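Local coordinates for protein arylalkylamine N-Acetyltransferase 2 (Aedes aegypti, PDB 4FD5) that probably transfers acyl groups from acyl-coenzyme A to arylalkylamines such as dopamine and serotonin, as a member of the GNAT acetyltransferase superfamily, at residues T172-Q177 with P209-L214; K188-Y193 with K213-C218. One frame throughout, in Å; residues are numbered along the deposited sequence.

How the interactions relate
Both interactions use the start of strand 213-220 and share Lys213 and Leu214, but they grip different sides of it. Interaction 1 joins the first turn of helix 174-182 to the loop leading into the strand; it is the smaller and runs from buried Gln177 out to exposed Phe175 and Pro210, held by two hydrogen bonds made by side chains. Interaction 2 pairs the strand with the sheet-edge strand 186-192 through backbone hydrogen bonds, with mostly buried apolar residues on one face and polar or charged ones on the other. The two meet where Tyr193 OH hydrogen-bonds Thr172 O, and where Gln177 and Tyr193 both approach Lys213 O.

Interaction 1 of 2, residues T172-Q177 with P209-L214; sequences TGAFSQ and PPHEKL
A chi1 of -51° sets CG of His211 anti to its carbonyl carbon, and chi2 of -63° turns the ring so that ND1 faces the N terminus of helix 174-182. Gln177 approaches the start of strand 213-220 from that helix: its CG is likewise anti to the carbonyl carbon (chi1 -72°), and the chain beyond is extended, carrying the amide to Lys213. The backbone N of Ala174 donates to His211 ND1 at 3.0 Å, nearly straight and in the ring plane. An amide at the first turn of a helix has no earlier carbonyl of the helix to bind, and the imidazole nitrogen meets that need. Gly173, the N-cap residue, has no CB to crowd the ring and brings its CA to 3.3 Å from His211 ND1. Pro210, after a cis peptide bond, lays CD over the centre of one face of the imidazole, and its CG packs 3.8 Å from Phe175 CE2. Phe175 CD2 also meets His211 CE1, at 3.8 Å, the two rings lying oblique to each other. Deeper in, Gln177 NE2 donates to Lys213 O at 2.8 Å, from above the carbonyl plane, and also bonds Ala171 O. Gln177 OE1 accepts from a water 2.8 Å away, which in turn accepts from Lys213 N. A glutamine suits this buried place because one amide can both donate and accept, serving the carbonyl and, through water, the N-H of one residue. Since ND1 accepts the Ala174 N-H, it carries no proton, so His211 is probably neutral with its hydrogen on NE2.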
loop_
_atom_site.group_PDB
_atom_site.type_symbol
_atom_site.label_atom_id
_atom_site.label_comp_id
_atom_site.label_asym_id
_atom_site.label_seq_id
_atom_site.Cartn_x
_atom_site.Cartn_y
_atom_site.Cartn_z
ATOM N N THR A 172 0.578 -5.319 -4.728
ATOM C CA THR A 172 1.301 -6.586 -4.702
ATOM C C THR A 172 0.372 -7.775 -4.776
ATOM O O THR A 172 0.821 -8.881 -5.077
ATOM C CB THR A 172 2.141 -6.717 -3.417
ATOM O OG1 THR A 172 1.273 -6.660 -2.275
ATOM C CG2 THR A 172 3.155 -5.589 -3.334
ATOM N N GLY A 173 -0.908 -7.552 -4.484
ATOM C CA GLY A 173 -1.868 -8.643 -4.393
ATOM C C GLY A 173 -3.025 -8.553 -5.374
ATOM O O GLY A 173 -3.415 -7.463 -5.806
ATOM N N ALA A 174 -3.598 -9.711 -5.687
ATOM C CA ALA A 174 -4.674 -9.804 -6.666
ATOM C C ALA A 174 -5.973 -9.093 -6.274
ATOM O O ALA A 174 -6.683 -8.567 -7.137
ATOM C CB ALA A 174 -4.961 -11.273 -6.990
ATOM N N PHE A 175 -6.299 -9.086 -4.986
ATOM C CA PHE A 175 -7.573 -8.526 -4.566
ATOM C C PHE A 175 -7.569 -7.005 -4.712
ATOM O O PHE A 175 -8.522 -6.421 -5.249
ATOM C CB PHE A 175 -7.930 -8.952 -3.138
ATOM C CG PHE A 175 -8.064 -10.446 -2.972
ATOM C CD1 PHE A 175 -9.221 -11.102 -3.382
ATOM C CD2 PHE A 175 -7.041 -11.186 -2.410
ATOM C CE1 PHE A 175 -9.344 -12.483 -3.232
ATOM C CE2 PHE A 175 -7.161 -12.568 -2.264
ATOM C CZ PHE A 175 -8.311 -13.203 -2.673
ATOM N N SER A 176 -6.486 -6.371 -4.255
ATOM C CA SER A 176 -6.402 -4.917 -4.352
ATOM C C SER A 176 -6.276 -4.498 -5.821
ATOM O O SER A 176 -6.825 -3.477 -6.237
ATOM C CB SER A 176 -5.274 -4.354 -3.476
ATOM O OG SER A 176 -4.016 -4.395 -4.125
ATOM N N GLN A 177 -5.573 -5.305 -6.607
ATOM C CA GLN A 177 -5.515 -5.067 -8.051
ATOM C C GLN A 177 -6.915 -5.046 -8.662
ATOM O O GLN A 177 -7.247 -4.142 -9.443
ATOM C CB GLN A 177 -4.645 -6.123 -8.745
ATOM C CG GLN A 177 -3.151 -5.938 -8.457
ATOM C CD GLN A 177 -2.296 -7.157 -8.785
ATOM O OE1 GLN A 177 -2.745 -8.109 -9.431
ATOM N NE2 GLN A 177 -1.051 -7.126 -8.336
ATOM N N PRO A 209 -1.208 -18.524 -3.917
ATOM C CA PRO A 209 -2.316 -18.156 -4.802
ATOM C C PRO A 209 -3.334 -17.352 -3.995
ATOM O O PRO A 209 -3.453 -17.585 -2.791
ATOM C CB PRO A 209 -2.898 -19.512 -5.209
ATOM C CG PRO A 209 -1.767 -20.479 -5.042
ATOM C CD PRO A 209 -0.997 -19.981 -3.855
ATOM N N PRO A 210 -4.059 -16.421 -4.640
ATOM C CA PRO A 210 -4.107 -16.144 -6.080
ATOM C C PRO A 210 -3.143 -15.059 -6.555
ATOM O O PRO A 210 -3.317 -14.532 -7.653
ATOM C CB PRO A 210 -5.529 -15.618 -6.254
ATOM C CG PRO A 210 -5.752 -14.840 -4.994
ATOM C CD PRO A 210 -5.055 -15.619 -3.903
ATOM N N HIS A 211 -2.139 -14.731 -5.751
ATOM C CA HIS A 211 -1.260 -13.621 -6.088
ATOM C C HIS A 211 -0.278 -14.062 -7.146
ATOM O O HIS A 211 0.256 -15.167 -7.080
ATOM C CB HIS A 211 -0.588 -13.103 -4.826
ATOM C CG HIS A 211 -1.565 -12.824 -3.736
ATOM N ND1 HIS A 211 -2.548 -11.867 -3.854
ATOM C CD2 HIS A 211 -1.747 -13.408 -2.528
ATOM C CE1 HIS A 211 -3.287 -11.861 -2.756
ATOM N NE2 HIS A 211 -2.816 -12.783 -1.935
ATOM N N GLU A 212 -0.091 -13.220 -8.155
ATOM C CA GLU A 212 0.692 -13.599 -9.318
ATOM C C GLU A 212 1.714 -12.540 -9.721
ATOM O O GLU A 212 2.839 -12.861 -10.117
ATOM C CB GLU A 212 -0.253 -13.871 -10.482
ATOM C CG GLU A 212 0.262 -14.870 -11.480
ATOM C CD GLU A 212 -0.855 -15.421 -12.344
ATOM O OE1 GLU A 212 -1.110 -16.642 -12.277
ATOM O OE2 GLU A 212 -1.477 -14.628 -13.082
ATOM N N LYS A 213 1.321 -11.275 -9.618
ATOM C CA LYS A 213 2.117 -10.162 -10.129
ATOM C C LYS A 213 2.154 -8.991 -9.172
ATOM O O LYS A 213 1.232 -8.793 -8.388
ATOM C CB LYS A 213 1.514 -9.634 -11.437
ATOM C CG LYS A 213 1.529 -10.590 -12.601
ATOM C CD LYS A 213 0.675 -10.062 -13.751
ATOM C CE LYS A 213 0.698 -11.009 -14.946
ATOM N NZ LYS A 213 0.019 -10.411 -16.119
ATOM N N LEU A 214 3.229 -8.220 -9.255
ATOM C CA LEU A 214 3.265 -6.879 -8.680
ATOM C C LEU A 214 2.886 -5.932 -9.812
ATOM O O LEU A 214 3.495 -5.982 -10.883
ATOM C CB LEU A 214 4.667 -6.538 -8.195
ATOM C CG LEU A 214 4.980 -5.055 -7.977
ATOM C CD1 LEU A 214 4.090 -4.447 -6.906
ATOM C CD2 LEU A 214 6.432 -4.899 -7.589
HETATM O O HOH W 1 -1.577 -10.664 -9.580
#

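Interaction 2 of 2, residues K188-Y193 with K213-C218; sequences KCEINY and KLKIMC
Lys213 and Leu214 face Asn192 and Ile191 across an antiparallel beta ladder, in which strand 213-220 pairs with the edge strand 186-192 of the mixed GNAT sheet. Ile191 and Leu214 form a hydrogen-bonded pair, with Ile191 N donating to Leu214 O at 3.0 Å and Leu214 N returning the bond to Ile191 O. On this apolar face Ile191 CG2 packs against Leu214 CB, and Leu214 reaches Leu111 of helix 103-116, so branched hydrocarbon chains suit it. Lys213 CA sits over one face of the Tyr193 ring, 3.9 Å above its plane and offset toward the rim, while the tyrosine hydroxyl hydrogen-bonds Thr172 O.

Lys213 has the most surface buried here. Its CG is anti to the carbonyl carbon (chi1 -65°) and the chain beyond is extended, running beside Asn192 in the same direction; Asn192 ND2 bonds Asp195. Lys213 NZ makes a long, weak salt bridge to Glu190 OE2, at 3.7 Å. Glu190 crosses Lys213 obliquely but lies alongside Lys215, and two lysines near one carboxylate would probably favour its charged form.

Ile216 pairs with Cys189, their CB atoms 4.0 Å apart, at a classic beta bulge. Lys188 CG lies against Cys218 SG, the chain bending at chi2. Ile216 O accepts from two successive amides: Lys188 N at 2.7 Å, nearly along the C=O axis, and Cys189 N at 3.2 Å, on a lone pair in the carbonyl plane.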
loop_
_atom_site.group_PDB
_atom_site.type_symbol
_atom_site.label_atom_id
_atom_site.label_comp_id
_atom_site.label_asym_id
_atom_site.label_seq_id
_atom_site.Cartn_x
_atom_site.Cartn_y
_atom_site.Cartn_z
ATOM N N LYS A 188 0.764 0.407 -15.213
ATOM C CA LYS A 188 1.872 1.077 -15.875
ATOM C C LYS A 188 3.101 0.181 -15.898
ATOM O O LYS A 188 3.924 0.281 -16.813
ATOM C CB LYS A 188 2.202 2.402 -15.185
ATOM C CG LYS A 188 1.028 3.364 -15.128
ATOM C CD LYS A 188 0.394 3.519 -16.508
ATOM C CE LYS A 188 0.612 4.915 -17.074
ATOM N NZ LYS A 188 0.113 5.014 -18.479
ATOM N N CYS A 189 3.230 -0.688 -14.898
ATOM C CA CYS A 189 4.417 -1.554 -14.818
ATOM C C CYS A 189 3.979 -2.851 -14.158
ATOM O O CYS A 189 3.146 -2.815 -13.274
ATOM C CB CYS A 189 5.515 -0.859 -13.978
ATOM S SG CYS A 189 7.133 -1.643 -14.026
ATOM N N GLU A 190 4.505 -3.998 -14.573
ATOM C CA GLU A 190 4.129 -5.239 -13.896
ATOM C C GLU A 190 5.236 -6.274 -13.952
ATOM O O GLU A 190 6.050 -6.273 -14.869
ATOM C CB GLU A 190 2.831 -5.812 -14.454
ATOM C CG GLU A 190 2.899 -6.313 -15.877
ATOM C CD GLU A 190 1.544 -6.780 -16.378
ATOM O OE1 GLU A 190 0.542 -6.607 -15.647
ATOM O OE2 GLU A 190 1.475 -7.311 -17.501
ATOM N N ILE A 191 5.257 -7.155 -12.954
ATOM C CA ILE A 191 6.225 -8.254 -12.945
ATOM C C ILE A 191 5.638 -9.504 -12.288
ATOM O O ILE A 191 4.938 -9.420 -11.270
ATOM C CB ILE A 191 7.555 -7.838 -12.275
ATOM C CG1 ILE A 191 8.609 -8.951 -12.421
ATOM C CG2 ILE A 191 7.340 -7.479 -10.809
ATOM C CD1 ILE A 191 9.974 -8.550 -11.889
ATOM N N ASN A 192 5.892 -10.662 -12.898
ATOM C CA ASN A 192 5.435 -11.935 -12.357
ATOM C C ASN A 192 6.412 -12.408 -11.305
ATOM O O ASN A 192 7.618 -12.418 -11.550
ATOM C CB ASN A 192 5.374 -13.003 -13.453
ATOM C CG ASN A 192 4.296 -12.733 -14.482
ATOM O OD1 ASN A 192 3.153 -12.448 -14.138
ATOM N ND2 ASN A 192 4.658 -12.834 -15.756
ATOM N N TYR A 193 5.895 -12.791 -10.144
ATOM C CA TYR A 193 6.736 -13.262 -9.047
ATOM C C TYR A 193 7.532 -14.499 -9.463
ATOM O O TYR A 193 8.650 -14.709 -9.011
ATOM C CB TYR A 193 5.890 -13.547 -7.809
ATOM C CG TYR A 193 5.220 -12.309 -7.260
ATOM C CD1 TYR A 193 5.953 -11.154 -7.049
ATOM C CD2 TYR A 193 3.868 -12.295 -6.979
ATOM C CE1 TYR A 193 5.350 -10.013 -6.553
ATOM C CE2 TYR A 193 3.260 -11.166 -6.483
ATOM C CZ TYR A 193 4.017 -10.031 -6.277
ATOM O OH TYR A 193 3.423 -8.887 -5.788
ATOM N N LYS A 213 1.321 -11.275 -9.618
ATOM C CA LYS A 213 2.117 -10.162 -10.129
ATOM C C LYS A 213 2.154 -8.991 -9.172
ATOM O O LYS A 213 1.232 -8.793 -8.388
ATOM C CB LYS A 213 1.514 -9.634 -11.437
ATOM C CG LYS A 213 1.529 -10.590 -12.601
ATOM C CD LYS A 213 0.675 -10.062 -13.751
ATOM C CE LYS A 213 0.698 -11.009 -14.946
ATOM N NZ LYS A 213 0.019 -10.411 -16.119
ATOM N N LEU A 214 3.229 -8.220 -9.255
ATOM C CA LEU A 214 3.265 -6.879 -8.680
ATOM C C LEU A 214 2.886 -5.932 -9.812
ATOM O O LEU A 214 3.495 -5.982 -10.883
ATOM C CB LEU A 214 4.667 -6.538 -8.195
ATOM C CG LEU A 214 4.980 -5.055 -7.977
ATOM C CD1 LEU A 214 4.090 -4.447 -6.906
ATOM C CD2 LEU A 214 6.432 -4.899 -7.589
ATOM N N LYS A 215 1.876 -5.087 -9.600
ATOM C CA LYS A 215 1.485 -4.128 -10.632
ATOM C C LYS A 215 1.568 -2.727 -10.061
ATOM O O LYS A 215 0.977 -2.458 -9.019
ATOM C CB LYS A 215 0.059 -4.385 -11.118
ATOM C CG LYS A 215 -0.175 -5.762 -11.720
ATOM C CD LYS A 215 -1.585 -5.875 -12.308
ATOM C CE LYS A 215 -1.807 -7.254 -12.922
ATOM N NZ LYS A 215 -3.116 -7.326 -13.622
ATOM N N ILE A 216 2.322 -1.851 -10.720
ATOM C CA ILE A 216 2.261 -0.425 -10.418
ATOM C C ILE A 216 1.180 0.198 -11.298
ATOM O O ILE A 216 1.260 0.140 -12.549
ATOM C CB ILE A 216 3.599 0.290 -10.617
ATOM C CG1 ILE A 216 4.648 -0.295 -9.669
ATOM C CG2 ILE A 216 3.438 1.794 -10.400
ATOM C CD1 ILE A 216 6.019 0.334 -9.837
ATOM N N MET A 217 0.180 0.768 -10.627
ATOM C CA MET A 217 -1.065 1.164 -11.264
ATOM C C MET A 217 -1.357 2.613 -10.944
ATOM O O MET A 217 -0.994 3.105 -9.875
ATOM C CB MET A 217 -2.220 0.283 -10.768
ATOM C CG MET A 217 -1.951 -1.213 -10.934
ATOM S SD MET A 217 -3.263 -2.288 -10.328
ATOM C CE MET A 217 -4.440 -2.154 -11.685
ATOM N N CYS A 218 -2.009 3.307 -11.866
ATOM C CA CYS A 218 -2.315 4.711 -11.610
ATOM C C CYS A 218 -3.618 5.191 -12.245
ATOM O O CYS A 218 -4.183 4.542 -13.122
ATOM C CB CYS A 218 -1.148 5.596 -12.045
ATOM S SG CYS A 218 -0.969 5.683 -13.830
#